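Putative DNA helicase (Lactobacillus plantarum, PDB 3DMN) is the C-terminal domain of a putative UvrD-like DNA helicase, which probably couples nucleotide hydrolysis to DNA unwinding in the intact protein. Local coordinates at residues Thr64-Cys74 with Gly101-Leu109; Phe43-Leu54 with Ala76-Glu86. All blocks are in the same frame, centred on the assembly; numbering follows the deposited sequence. Where two conformers were deposited one is given.

Contact 1: residues Thr64-Cys74 with Gly101-Leu109; sequences TAIIGKSLAEC and GVIVVPSFL. With FMT (formic acid), chain P; ACT (acetate ion), chain E.
Ile66 and Val104 lie side by side on neighbouring parallel strands. Ile66 N gives an almost straight bond to Ile103 O (2.9 Å, 176°), and Ile66 O takes Val105 N nearly end-on. Gly68 N bonds to Val105 O, keeping the register through Pro106.

Packing is tight on the face of Ala65 and Ile103. CG1 of Ile103 sits between the backbone N and the carbonyl carbon (chi1 58°), which swings CD1 over the strand to within 3.4 Å of Ala65 CB, unusually close. On the other face Ile66 CD1 meets Val102 CG1 at 3.6 Å. Cys74 SG fills the place a Gly68 side chain would take and touches Pro106 CA at 3.6 Å.

The Gly101 end is looser and reaches solvent, and a water links Ile103 N to Gly101 O. At the other end Ser107 OG donates to Lys69 O (2.8 Å). Leu71 packs loosely there, its N at the edge of the Phe108 ring and its CD1 4.3 Å from Pro106 CG.

Such parallel pairing suits a P-loop NTPase-like core. Strand 118-121 flanks 64-68, and strand 88-90 flanks 102-106. Helix 71-82 packs on the face of Ile66 and Val104, helix 134-141 on that of Ile67.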
loop_
_atom_site.group_PDB
_atom_site.type_symbol
_atom_site.label_atom_id
_atom_site.label_comp_id
_atom_site.label_asym_id
_atom_site.label_seq_id
_atom_site.Cartn_x
_atom_site.Cartn_y
_atom_site.Cartn_z
ATOM N N THR A 64 -2.043 10.353 -2.063
ATOM C CA THR A 64 -1.989 8.906 -1.916
ATOM C C THR A 64 -2.189 8.106 -3.217
ATOM O O THR A 64 -3.115 8.422 -3.999
ATOM C CB THR A 64 -3.039 8.454 -0.869
ATOM O OG1 THR A 64 -2.900 9.252 0.340
ATOM C CG2 THR A 64 -2.896 6.975 -0.598
ATOM N N ALA A 65 -1.355 7.079 -3.435
ATOM C CA ALA A 65 -1.637 6.019 -4.431
ATOM C C ALA A 65 -1.929 4.714 -3.736
ATOM O O ALA A 65 -1.273 4.389 -2.750
ATOM C CB ALA A 65 -0.494 5.829 -5.365
ATOM N N ILE A 66 -2.921 3.977 -4.221
ATOM C CA ILE A 66 -3.173 2.638 -3.720
ATOM C C ILE A 66 -2.586 1.658 -4.726
ATOM O O ILE A 66 -2.890 1.747 -5.932
ATOM C CB ILE A 66 -4.658 2.354 -3.658
ATOM C CG1 ILE A 66 -5.337 3.422 -2.793
ATOM C CG2 ILE A 66 -4.862 0.916 -3.154
ATOM C CD1 ILE A 66 -6.899 3.314 -2.823
ATOM N N ILE A 67 -1.672 0.809 -4.255
ATOM C CA ILE A 67 -1.038 -0.190 -5.160
ATOM C C ILE A 67 -1.579 -1.581 -4.873
ATOM O O ILE A 67 -1.454 -2.076 -3.731
ATOM C CB ILE A 67 0.507 -0.195 -5.028
ATOM C CG1 ILE A 67 1.016 1.237 -5.207
ATOM C CG2 ILE A 67 1.107 -1.162 -6.056
ATOM C CD1 ILE A 67 2.560 1.439 -5.096
ATOM N N GLY A 68 -2.214 -2.176 -5.873
ATOM C CA GLY A 68 -2.735 -3.577 -5.780
ATOM C C GLY A 68 -1.778 -4.482 -6.574
ATOM O O GLY A 68 -1.043 -4.022 -7.425
ATOM N N LYS A 69 -1.796 -5.766 -6.301
ATOM C CA LYS A 69 -0.818 -6.661 -6.916
ATOM C C LYS A 69 -1.085 -6.824 -8.393
ATOM O O LYS A 69 -0.134 -6.802 -9.196
ATOM C CB LYS A 69 -0.834 -8.021 -6.227
ATOM C CG LYS A 69 0.193 -8.986 -6.822
ATOM C CD LYS A 69 0.277 -10.331 -6.036
ATOM C CE LYS A 69 -1.029 -11.090 -6.081
ATOM N NZ LYS A 69 -0.851 -12.490 -5.492
ATOM N N SER A 70 -2.352 -7.100 -8.724
ATOM C CA SER A 70 -2.705 -7.480 -10.071
ATOM C C SER A 70 -3.825 -6.608 -10.578
ATOM O O SER A 70 -4.545 -5.980 -9.779
ATOM C CB SER A 70 -3.216 -8.942 -10.067
ATOM O OG SER A 70 -4.461 -9.009 -9.358
ATOM N N LEU A 71 -4.042 -6.613 -11.905
ATOM C CA LEU A 71 -5.188 -5.865 -12.426
ATOM C C LEU A 71 -6.513 -6.337 -11.807
ATOM O O LEU A 71 -7.356 -5.514 -11.488
ATOM C CB LEU A 71 -5.261 -5.928 -13.950
ATOM C CG LEU A 71 -6.450 -5.183 -14.535
ATOM C CD1 LEU A 71 -6.320 -3.670 -14.241
ATOM C CD2 LEU A 71 -6.551 -5.457 -16.016
ATOM N N ALA A 72 -6.719 -7.648 -11.697
ATOM C CA ALA A 72 -8.030 -8.176 -11.251
ATOM C C ALA A 72 -8.313 -7.635 -9.830
ATOM O O ALA A 72 -9.441 -7.196 -9.501
ATOM C CB ALA A 72 -7.996 -9.682 -11.230
ATOM N N GLU A 73 -7.298 -7.657 -8.973
ATOM C CA GLU A 73 -7.473 -7.179 -7.577
ATOM C C GLU A 73 -7.727 -5.675 -7.546
ATOM O O GLU A 73 -8.569 -5.202 -6.799
ATOM C CB GLU A 73 -6.286 -7.592 -6.725
ATOM C CG GLU A 73 -6.314 -9.105 -6.627
ATOM C CD GLU A 73 -5.208 -9.695 -5.761
ATOM O OE1 GLU A 73 -4.334 -8.922 -5.300
ATOM O OE2 GLU A 73 -5.276 -10.956 -5.537
ATOM N N CYS A 74 -7.009 -4.940 -8.388
ATOM C CA CYS A 74 -7.273 -3.498 -8.553
ATOM C C CYS A 74 -8.657 -3.184 -9.048
ATOM O O CYS A 74 -9.262 -2.221 -8.559
ATOM C CB CYS A 74 -6.237 -2.865 -9.501
ATOM S SG CYS A 74 -4.575 -2.774 -8.754
ATOM N N GLY A 101 -8.200 12.578 -7.605
ATOM C CA GLY A 101 -8.697 12.153 -6.296
ATOM C C GLY A 101 -7.895 10.881 -5.999
ATOM O O GLY A 101 -6.733 10.999 -5.639
ATOM N N VAL A 102 -8.454 9.677 -6.234
ATOM C CA VAL A 102 -7.764 8.434 -5.785
ATOM C C VAL A 102 -7.161 7.613 -6.942
ATOM O O VAL A 102 -7.897 7.138 -7.802
ATOM C CB VAL A 102 -8.751 7.542 -4.969
ATOM C CG1 VAL A 102 -8.080 6.320 -4.397
ATOM C CG2 VAL A 102 -9.421 8.345 -3.850
ATOM N N ILE A 103 -5.844 7.375 -6.948
ATOM C CA ILE A 103 -5.278 6.509 -7.998
ATOM C C ILE A 103 -5.121 5.098 -7.443
ATOM O O ILE A 103 -4.638 4.921 -6.321
ATOM C CB ILE A 103 -3.893 6.957 -8.622
ATOM C CG1 ILE A 103 -2.828 7.083 -7.569
ATOM C CG2 ILE A 103 -4.037 8.224 -9.483
ATOM C CD1 ILE A 103 -1.499 7.531 -8.126
ATOM N N VAL A 104 -5.556 4.123 -8.241
ATOM C CA VAL A 104 -5.354 2.708 -7.955
ATOM C C VAL A 104 -4.433 2.198 -9.068
ATOM O O VAL A 104 -4.771 2.335 -10.273
ATOM C CB VAL A 104 -6.720 1.924 -7.943
ATOM C CG1 VAL A 104 -6.399 0.452 -7.757
ATOM C CG2 VAL A 104 -7.580 2.399 -6.775
ATOM N N VAL A 105 -3.310 1.611 -8.664
ATOM C CA VAL A 105 -2.160 1.378 -9.530
ATOM C C VAL A 105 -1.842 -0.123 -9.419
ATOM O O VAL A 105 -1.471 -0.586 -8.352
ATOM C CB VAL A 105 -0.850 2.200 -8.977
ATOM C CG1 VAL A 105 0.392 2.002 -9.855
ATOM C CG2 VAL A 105 -1.121 3.702 -8.806
ATOM N N PRO A 106 -1.965 -0.886 -10.526
ATOM C CA PRO A 106 -1.399 -2.268 -10.412
ATOM C C PRO A 106 0.118 -2.232 -10.254
ATOM O O PRO A 106 0.771 -1.361 -10.830
ATOM C CB PRO A 106 -1.715 -2.888 -11.766
ATOM C CG PRO A 106 -2.816 -2.031 -12.324
ATOM C CD PRO A 106 -2.571 -0.644 -11.845
ATOM N N SER A 107 0.675 -3.184 -9.518
ATOM C CA SER A 107 2.093 -3.140 -9.160
ATOM C C SER A 107 2.967 -2.921 -10.374
ATOM O O SER A 107 3.924 -2.133 -10.349
ATOM C CB SER A 107 2.540 -4.414 -8.435
ATOM O OG SER A 107 2.336 -5.581 -9.246
ATOM N N PHE A 108 2.642 -3.625 -11.455
ATOM C CA PHE A 108 3.442 -3.537 -12.691
ATOM C C PHE A 108 3.402 -2.189 -13.402
ATOM O O PHE A 108 4.173 -1.977 -14.379
ATOM C CB PHE A 108 3.055 -4.680 -13.669
ATOM C CG PHE A 108 1.606 -4.723 -14.015
ATOM C CD1 PHE A 108 0.748 -5.636 -13.373
ATOM C CD2 PHE A 108 1.073 -3.857 -14.969
ATOM C CE1 PHE A 108 -0.606 -5.716 -13.690
ATOM C CE2 PHE A 108 -0.283 -3.902 -15.302
ATOM C CZ PHE A 108 -1.144 -4.862 -14.659
ATOM N N LEU A 109 2.503 -1.306 -12.982
ATOM C CA LEU A 109 2.452 0.013 -13.617
ATOM C C LEU A 109 3.081 1.055 -12.750
ATOM O O LEU A 109 3.121 2.231 -13.136
ATOM C CB LEU A 109 1.052 0.458 -13.994
ATOM C CG LEU A 109 0.398 -0.267 -15.157
ATOM C CD1 LEU A 109 -0.985 0.347 -15.435
ATOM C CD2 LEU A 109 1.285 -0.294 -16.411
HETATM C C FMT P . -5.119 11.414 -2.674
HETATM O O1 FMT P . -4.120 11.831 -3.255
HETATM O O2 FMT P . -5.800 10.458 -3.055
HETATM C C ACT E . -3.728 -13.681 -6.741
HETATM O O ACT E . -3.267 -12.700 -7.374
HETATM O OXT ACT E . -3.081 -14.104 -5.737
HETATM C CH3 ACT E . -4.981 -14.286 -7.248
HETATM O O HOH W 1 -3.976 9.576 -6.023
#

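Contact 2: residues Phe43-Leu54 with Ala76-Glu86; sequences FEAGVDQVVDQL and ALTKALKARGE. With ACT (acetate ion), chain F.
Val47 is the bump at the middle, and its two methyls enter different hollows. CG2 lies between Ala80 CB and Leu77 CD1, both 3.9 Å away. CG1 sits over the centre of one face of the Arg84 guanidinium, 3.5 Å from CZ. Leu81 CD2 fits among Val47, Val50 and Val51, 3.9 Å from Val51 CG2. The ring of Phe43 presents its edge to the small Ala80, with CE2 3.7 Å from CB.

On the outer side the Arg84 chain bends at chi2 (-47°) and carries its guanidinium across Val47 to the acids. NH2 makes a salt bridge to Glu44 OE1 (2.8 Å) on the anti side of the carboxylate, and bonds to Glu44 O. NH1 makes a second, to Asp48 OD1 (2.7 Å), whose carboxylate is turned 71° from the guanidinium. A leucine in place of Arg84 would probably leave Glu44 and Asp48 without their shared positive mate and Val47 CG1 without its flat neighbour.

A Schellman motif with Gly85 ends helix 71-82 and brings Glu86 OE2 to Val51 CG2 (3.5 Å), where a water bridges it to Val51 O. The helices cross at -67° on one side of the sheet, against strands 64-68, 88-90, 102-106 and 118-121.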
loop_
_atom_site.group_PDB
_atom_site.type_symbol
_atom_site.label_atom_id
_atom_site.label_comp_id
_atom_site.label_asym_id
_atom_site.label_seq_id
_atom_site.Cartn_x
_atom_site.Cartn_y
_atom_site.Cartn_z
ATOM N N PHE A 43 -13.207 -8.580 2.995
ATOM C CA PHE A 43 -12.949 -7.608 1.923
ATOM C C PHE A 43 -13.568 -6.231 2.237
ATOM O O PHE A 43 -12.863 -5.221 2.140
ATOM C CB PHE A 43 -13.492 -8.159 0.631
ATOM C CG PHE A 43 -13.378 -7.222 -0.532
ATOM C CD1 PHE A 43 -12.236 -7.198 -1.295
ATOM C CD2 PHE A 43 -14.452 -6.376 -0.852
ATOM C CE1 PHE A 43 -12.142 -6.329 -2.399
ATOM C CE2 PHE A 43 -14.383 -5.513 -1.943
ATOM C CZ PHE A 43 -13.221 -5.462 -2.695
ATOM N N GLU A 44 -14.830 -6.226 2.663
ATOM C CA GLU A 44 -15.546 -4.975 2.965
ATOM C C GLU A 44 -14.895 -4.240 4.139
ATOM O O GLU A 44 -14.768 -3.005 4.114
ATOM C CB GLU A 44 -17.040 -5.229 3.191
ATOM C CG GLU A 44 -17.763 -5.716 1.922
ATOM C CD GLU A 44 -17.779 -4.713 0.744
ATOM O OE1 GLU A 44 -17.749 -3.474 0.949
ATOM O OE2 GLU A 44 -17.834 -5.182 -0.421
ATOM N N ALA A 45 -14.418 -4.984 5.153
ATOM C CA ALA A 45 -13.681 -4.323 6.229
ATOM C C ALA A 45 -12.336 -3.742 5.756
ATOM O O ALA A 45 -11.855 -2.687 6.239
ATOM C CB ALA A 45 -13.470 -5.269 7.373
ATOM N N GLY A 46 -11.690 -4.456 4.828
ATOM C CA GLY A 46 -10.465 -3.907 4.218
ATOM C C GLY A 46 -10.745 -2.605 3.506
ATOM O O GLY A 46 -9.998 -1.642 3.653
ATOM N N VAL A 47 -11.839 -2.575 2.733
ATOM C CA VAL A 47 -12.208 -1.362 2.002
ATOM C C VAL A 47 -12.521 -0.227 3.014
ATOM O O VAL A 47 -12.120 0.913 2.796
ATOM C CB VAL A 47 -13.397 -1.654 1.090
ATOM C CG1 VAL A 47 -13.907 -0.371 0.450
ATOM C CG2 VAL A 47 -12.982 -2.675 -0.014
ATOM N N ASP A 48 -13.208 -0.543 4.124
ATOM C CA ASP A 48 -13.429 0.464 5.179
ATOM C C ASP A 48 -12.081 1.113 5.572
ATOM O O ASP A 48 -11.969 2.342 5.763
ATOM C CB ASP A 48 -13.966 -0.193 6.453
ATOM C CG ASP A 48 -15.441 -0.635 6.353
ATOM O OD1 ASP A 48 -16.124 -0.355 5.333
ATOM O OD2 ASP A 48 -15.966 -1.158 7.379
ATOM N N GLN A 49 -11.062 0.269 5.755
ATOM C CA GLN A 49 -9.785 0.824 6.205
ATOM C C GLN A 49 -9.137 1.685 5.143
ATOM O O GLN A 49 -8.485 2.695 5.471
ATOM C CB GLN A 49 -8.815 -0.255 6.709
ATOM C CG GLN A 49 -7.476 0.318 7.180
ATOM C CD GLN A 49 -7.564 1.383 8.279
ATOM O OE1 GLN A 49 -8.458 1.370 9.137
ATOM N NE2 GLN A 49 -6.606 2.312 8.261
ATOM N N VAL A 50 -9.280 1.302 3.878
ATOM C CA VAL A 50 -8.767 2.136 2.779
ATOM C C VAL A 50 -9.466 3.517 2.786
ATOM O O VAL A 50 -8.823 4.565 2.653
ATOM C CB VAL A 50 -8.947 1.459 1.424
ATOM C CG1 VAL A 50 -8.537 2.378 0.324
ATOM C CG2 VAL A 50 -8.105 0.154 1.376
ATOM N N VAL A 51 -10.785 3.509 2.926
ATOM C CA VAL A 51 -11.551 4.773 2.963
ATOM C C VAL A 51 -11.049 5.671 4.110
ATOM O O VAL A 51 -10.785 6.883 3.946
ATOM C CB VAL A 51 -13.053 4.466 3.107
ATOM C CG1 VAL A 51 -13.855 5.715 3.469
ATOM C CG2 VAL A 51 -13.581 3.898 1.782
ATOM N N ASP A 52 -10.879 5.042 5.267
ATOM C CA ASP A 52 -10.454 5.718 6.470
ATOM C C ASP A 52 -9.025 6.274 6.328
ATOM O O ASP A 52 -8.755 7.437 6.721
ATOM C CB ASP A 52 -10.523 4.785 7.654
ATOM C CG ASP A 52 -11.933 4.436 8.041
ATOM O OD1 ASP A 52 -12.886 4.960 7.433
ATOM O OD2 ASP A 52 -12.072 3.653 9.011
ATOM N N GLN A 53 -8.130 5.463 5.761
ATOM C CA GLN A 53 -6.760 5.920 5.527
ATOM C C GLN A 53 -6.687 7.075 4.523
ATOM O O GLN A 53 -5.913 8.013 4.689
ATOM C CB GLN A 53 -5.875 4.760 5.073
ATOM C CG GLN A 53 -4.375 5.146 5.072
ATOM C CD GLN A 53 -3.844 5.341 6.469
ATOM O OE1 GLN A 53 -3.172 6.345 6.765
ATOM N NE2 GLN A 53 -4.169 4.422 7.342
ATOM N N LEU A 54 -7.517 7.012 3.487
ATOM C CA LEU A 54 -7.540 8.085 2.494
ATOM C C LEU A 54 -7.969 9.386 3.168
ATOM O O LEU A 54 -7.385 10.438 2.926
ATOM C CB LEU A 54 -8.487 7.716 1.369
ATOM C CG LEU A 54 -7.957 6.642 0.393
ATOM C CD1 LEU A 54 -9.068 6.232 -0.531
ATOM C CD2 LEU A 54 -6.756 7.164 -0.419
ATOM N N ALA A 76 -11.352 -5.049 -8.568
ATOM C CA ALA A 76 -12.311 -5.369 -7.481
ATOM C C ALA A 76 -12.297 -4.222 -6.455
ATOM O O ALA A 76 -13.349 -3.796 -5.985
ATOM C CB ALA A 76 -11.935 -6.660 -6.815
ATOM N N LEU A 77 -11.107 -3.709 -6.136
ATOM C CA LEU A 77 -11.004 -2.625 -5.136
ATOM C C LEU A 77 -11.641 -1.369 -5.684
ATOM O O LEU A 77 -12.330 -0.649 -4.956
ATOM C CB LEU A 77 -9.544 -2.375 -4.749
ATOM C CG LEU A 77 -9.390 -1.202 -3.780
ATOM C CD1 LEU A 77 -10.143 -1.488 -2.466
ATOM C CD2 LEU A 77 -7.919 -0.852 -3.531
ATOM N N THR A 78 -11.361 -1.086 -6.954
ATOM C CA THR A 78 -11.883 0.122 -7.608
ATOM C C THR A 78 -13.408 0.129 -7.571
ATOM O O THR A 78 -14.011 1.150 -7.197
ATOM C CB THR A 78 -11.315 0.247 -9.036
ATOM O OG1 THR A 78 -9.905 0.454 -8.954
ATOM C CG2 THR A 78 -12.006 1.431 -9.767
ATOM N N LYS A 79 -14.028 -0.974 -7.979
ATOM C CA LYS A 79 -15.500 -1.059 -7.978
ATOM C C LYS A 79 -16.003 -0.775 -6.554
ATOM O O LYS A 79 -16.954 -0.020 -6.359
ATOM C CB LYS A 79 -15.928 -2.451 -8.428
ATOM C CG LYS A 79 -17.432 -2.645 -8.341
ATOM C CD LYS A 79 -17.836 -4.054 -8.760
ATOM C CE LYS A 79 -19.315 -4.287 -8.456
ATOM N NZ LYS A 79 -19.794 -5.659 -8.823
ATOM N N ALA A 80 -15.356 -1.384 -5.555
ATOM C CA ALA A 80 -15.800 -1.224 -4.163
ATOM C C ALA A 80 -15.627 0.237 -3.710
ATOM O O ALA A 80 -16.528 0.814 -3.096
ATOM C CB ALA A 80 -15.033 -2.136 -3.260
ATOM N N LEU A 81 -14.499 0.863 -4.062
ATOM C CA LEU A 81 -14.268 2.218 -3.594
ATOM C C LEU A 81 -15.247 3.198 -4.244
ATOM O O LEU A 81 -15.731 4.151 -3.607
ATOM C CB LEU A 81 -12.845 2.642 -3.896
ATOM C CG LEU A 81 -11.793 2.009 -2.974
ATOM C CD1 LEU A 81 -10.435 2.433 -3.574
ATOM C CD2 LEU A 81 -11.927 2.506 -1.510
ATOM N N LYS A 82 -15.577 2.965 -5.511
ATOM C CA LYS A 82 -16.578 3.854 -6.155
ATOM C C LYS A 82 -17.921 3.739 -5.439
ATOM O O LYS A 82 -18.630 4.721 -5.278
ATOM C CB LYS A 82 -16.718 3.523 -7.642
ATOM C CG LYS A 82 -15.483 3.975 -8.433
ATOM C CD LYS A 82 -15.728 3.775 -9.931
ATOM C CE LYS A 82 -14.517 4.181 -10.796
ATOM N NZ LYS A 82 -14.758 3.871 -12.282
ATOM N N ALA A 83 -18.252 2.527 -4.993
ATOM C CA ALA A 83 -19.472 2.300 -4.210
ATOM C C ALA A 83 -19.371 2.854 -2.781
ATOM O O ALA A 83 -20.368 2.840 -2.039
ATOM C CB ALA A 83 -19.811 0.767 -4.221
ATOM N N ARG A 84 -18.210 3.403 -2.413
ATOM C CA ARG A 84 -18.097 4.154 -1.150
ATOM C C ARG A 84 -18.093 5.646 -1.383
ATOM O O ARG A 84 -17.848 6.431 -0.436
ATOM C CB ARG A 84 -16.808 3.797 -0.373
ATOM C CG ARG A 84 -16.692 2.325 -0.035
ATOM C CD ARG A 84 -17.972 1.696 0.576
ATOM N NE ARG A 84 -17.623 0.316 0.994
ATOM C CZ ARG A 84 -16.947 0.003 2.111
ATOM N NH1 ARG A 84 -16.561 0.966 2.973
ATOM N NH2 ARG A 84 -16.665 -1.300 2.343
ATOM N N GLY A 85 -18.392 6.067 -2.617
ATOM C CA GLY A 85 -18.456 7.474 -2.974
ATOM C C GLY A 85 -17.107 8.103 -3.277
ATOM O O GLY A 85 -17.035 9.340 -3.378
ATOM N N GLU A 86 -16.063 7.278 -3.437
ATOM C CA GLU A 86 -14.716 7.823 -3.716
ATOM C C GLU A 86 -14.636 8.171 -5.191
ATOM O O GLU A 86 -15.234 7.474 -6.040
ATOM C CB GLU A 86 -13.631 6.793 -3.419
ATOM C CG GLU A 86 -13.577 6.351 -1.953
ATOM C CD GLU A 86 -12.934 7.357 -0.980
ATOM O OE1 GLU A 86 -12.507 8.469 -1.372
ATOM O OE2 GLU A 86 -12.831 6.992 0.219
HETATM C C ACT F . -11.522 4.396 -13.384
HETATM O O ACT F . -10.424 4.666 -13.937
HETATM O OXT ACT F . -12.474 5.189 -13.575
HETATM C CH3 ACT F . -11.722 3.152 -12.605
HETATM O O HOH W 2 -11.900 8.583 2.153
#

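How the contacts relate
After helix 9-16 and strand 36-40, the chain enters helix 43-59 and then strand 64-68. Helix 71-82 follows and packs back on helix 43-59, so contact 2 closes the loop that holds strand 64-68. The chain then passes through strand 88-90 to strand 102-106, where contact 1 closes a second loop around helix 71-82. The two loops cross, since their segments alternate along the chain. Both contacts use helix 71-82, one at its start and the other further along. They meet at Ile66, whose side chain touches Val50, Leu77 and Leu81. Contact 1 joins two strands of the sheet, contact 2 joins two helices on one of its faces, and Ile66 links the layers.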